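PDB 1XNX: nuclear receptor subfamily 1 group I member 3 from Mus musculus, which acts as a nuclear receptor that heterodimerises with RXR, binds DNA response elements and activates transcription of genes such as those of xenobiotic metabolism. Local coordinates for residues A[88-93]-A[174-179]. Sequence-based numbering, arbitrary orientation.
Sequences PLFRSL and ALFSPD
The outer ring atoms of Phe176, CE1, CZ and CE2, meet Leu89 and Phe90 of the short helix 88-91 and, close by in sequence, Leu93. Phe176 CZ lies 3.8 Å from Leu89 CD2, which also touches Phe176 CE1; the two side chains cross obliquely, and a leucine suits because its forked end offers the ring a flexible apolar surface. On the Phe90 side, Phe176 CE2 comes to the edge of the Phe90 ring, 4.0 Å from Phe90 CD1, while Phe176 CZ stands equally near the backbone N of Phe90. Leu93 CD1 completes the set more loosely, 4.4 Å from Phe176 CE2 at the edge of that ring, near its plane. Leu175 makes a second direct contact with Phe90: Leu175 CD1 packs 4.0 Å from Phe90 CE1, the side chains crossing at about a right angle. Phe176, where the chain leaves helix 164-175, holds CG anti to the carbonyl carbon (chi1 -65°). An alanine in place of Phe176 would probably open a gap beside Leu89 and Phe90 and take from Leu93 its contact here, leaving Leu175 against Phe90. Behind the first shell, Ser92 N and OG both donate hydrogen bonds to Pro88 O from opposite faces of its carbonyl plane, OG at 2.7 Å; serine's short hydroxyl can fold back on the carbonyl four residues earlier. Met196 of helix 186-206 touches both Leu89 and Phe176. Such apolar helix-end packing belongs to the layered all-helical nuclear-receptor ligand-binding domain, here joining helix 88-91 to the end of helix 164-175, away from the androstenol pocket.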
loop_
_atom_site.group_PDB
_atom_site.type_symbol
_atom_site.label_atom_id
_atom_site.label_comp_id
_atom_site.label_asym_id
_atom_site.label_seq_id
_atom_site.Cartn_x
_atom_site.Cartn_y
_atom_site.Cartn_z
ATOM N N PRO A 88 25.499 18.270 -10.029
ATOM C CA PRO A 88 26.334 19.283 -10.681
ATOM C C PRO A 88 25.509 20.497 -11.112
ATOM O O PRO A 88 25.969 21.631 -11.052
ATOM C CB PRO A 88 26.931 18.522 -11.865
ATOM C CG PRO A 88 25.866 17.523 -12.184
ATOM C CD PRO A 88 25.485 17.025 -10.816
ATOM N N LEU A 89 24.281 20.246 -11.540
ATOM C CA LEU A 89 23.405 21.321 -11.963
ATOM C C LEU A 89 23.181 22.293 -10.800
ATOM O O LEU A 89 23.217 23.510 -10.982
ATOM C CB LEU A 89 22.071 20.743 -12.427
ATOM C CG LEU A 89 21.190 21.694 -13.228
ATOM C CD1 LEU A 89 21.900 22.072 -14.521
ATOM C CD2 LEU A 89 19.858 21.021 -13.516
ATOM N N PHE A 90 22.959 21.747 -9.606
ATOM C CA PHE A 90 22.731 22.556 -8.406
ATOM C C PHE A 90 24.004 23.292 -7.994
ATOM O O PHE A 90 23.967 24.471 -7.629
ATOM C CB PHE A 90 22.261 21.670 -7.243
ATOM C CG PHE A 90 21.861 22.442 -6.012
ATOM C CD1 PHE A 90 20.813 23.360 -6.062
ATOM C CD2 PHE A 90 22.525 22.247 -4.801
ATOM C CE1 PHE A 90 20.437 24.077 -4.926
ATOM C CE2 PHE A 90 22.158 22.958 -3.656
ATOM C CZ PHE A 90 21.108 23.877 -3.718
ATOM N N ARG A 91 25.127 22.579 -8.049
ATOM C CA ARG A 91 26.425 23.145 -7.697
ATOM C C ARG A 91 26.751 24.338 -8.605
ATOM O O ARG A 91 27.396 25.302 -8.180
ATOM C CB ARG A 91 27.511 22.071 -7.828
ATOM C CG ARG A 91 27.201 20.808 -7.030
ATOM C CD ARG A 91 28.353 19.811 -6.974
ATOM N NE ARG A 91 28.748 19.281 -8.278
ATOM C CZ ARG A 91 29.199 18.041 -8.471
ATOM N NH1 ARG A 91 29.296 17.208 -7.443
ATOM N NH2 ARG A 91 29.580 17.639 -9.678
ATOM N N SER A 92 26.288 24.263 -9.851
ATOM C CA SER A 92 26.500 25.305 -10.852
ATOM C C SER A 92 25.891 26.646 -10.459
ATOM O O SER A 92 26.096 27.647 -11.152
ATOM C CB SER A 92 25.904 24.871 -12.197
ATOM O OG SER A 92 26.547 23.705 -12.700
ATOM N N LEU A 93 25.137 26.672 -9.361
ATOM C CA LEU A 93 24.507 27.912 -8.913
ATOM C C LEU A 93 25.401 28.627 -7.911
ATOM O O LEU A 93 26.431 28.084 -7.490
ATOM C CB LEU A 93 23.148 27.623 -8.267
ATOM C CG LEU A 93 22.042 26.957 -9.094
ATOM C CD1 LEU A 93 20.793 26.887 -8.269
ATOM C CD2 LEU A 93 21.771 27.751 -10.348
ATOM N N ALA A 174 10.844 20.513 -7.267
ATOM C CA ALA A 174 10.630 21.381 -6.114
ATOM C C ALA A 174 11.904 22.125 -5.728
ATOM O O ALA A 174 11.847 23.243 -5.236
ATOM C CB ALA A 174 10.131 20.567 -4.926
ATOM N N LEU A 175 13.050 21.497 -5.951
ATOM C CA LEU A 175 14.335 22.091 -5.607
ATOM C C LEU A 175 14.648 23.367 -6.374
ATOM O O LEU A 175 15.008 24.387 -5.776
ATOM C CB LEU A 175 15.462 21.084 -5.842
ATOM C CG LEU A 175 16.867 21.637 -5.614
ATOM C CD1 LEU A 175 16.948 22.253 -4.224
ATOM C CD2 LEU A 175 17.898 20.526 -5.787
ATOM N N PHE A 176 14.513 23.303 -7.696
ATOM C CA PHE A 176 14.808 24.437 -8.562
ATOM C C PHE A 176 13.664 25.435 -8.744
ATOM O O PHE A 176 13.428 25.917 -9.853
ATOM C CB PHE A 176 15.257 23.927 -9.932
ATOM C CG PHE A 176 16.547 23.160 -9.902
ATOM C CD1 PHE A 176 16.571 21.797 -10.178
ATOM C CD2 PHE A 176 17.752 23.810 -9.626
ATOM C CE1 PHE A 176 17.776 21.092 -10.184
ATOM C CE2 PHE A 176 18.958 23.116 -9.629
ATOM C CZ PHE A 176 18.968 21.755 -9.911
ATOM N N SER A 177 12.949 25.749 -7.669
ATOM C CA SER A 177 11.854 26.710 -7.759
ATOM C C SER A 177 12.438 28.098 -7.499
ATOM O O SER A 177 13.067 28.321 -6.469
ATOM C CB SER A 177 10.780 26.388 -6.724
ATOM O OG SER A 177 9.754 27.366 -6.747
ATOM N N PRO A 178 12.237 29.048 -8.428
ATOM C CA PRO A 178 12.765 30.407 -8.275
ATOM C C PRO A 178 11.973 31.331 -7.350
ATOM O O PRO A 178 12.531 32.235 -6.728
ATOM C CB PRO A 178 12.775 30.920 -9.704
ATOM C CG PRO A 178 11.506 30.335 -10.239
ATOM C CD PRO A 178 11.559 28.903 -9.729
ATOM N N ASP A 179 10.669 31.099 -7.264
ATOM C CA ASP A 179 9.784 31.927 -6.447
ATOM C C ASP A 179 10.241 32.074 -5.005
ATOM O O ASP A 179 9.756 32.935 -4.279
ATOM C CB ASP A 179 8.378 31.344 -6.486
ATOM C CG ASP A 179 8.001 30.860 -7.868
ATOM O OD1 ASP A 179 7.954 31.697 -8.798
ATOM O OD2 ASP A 179 7.762 29.640 -8.025
#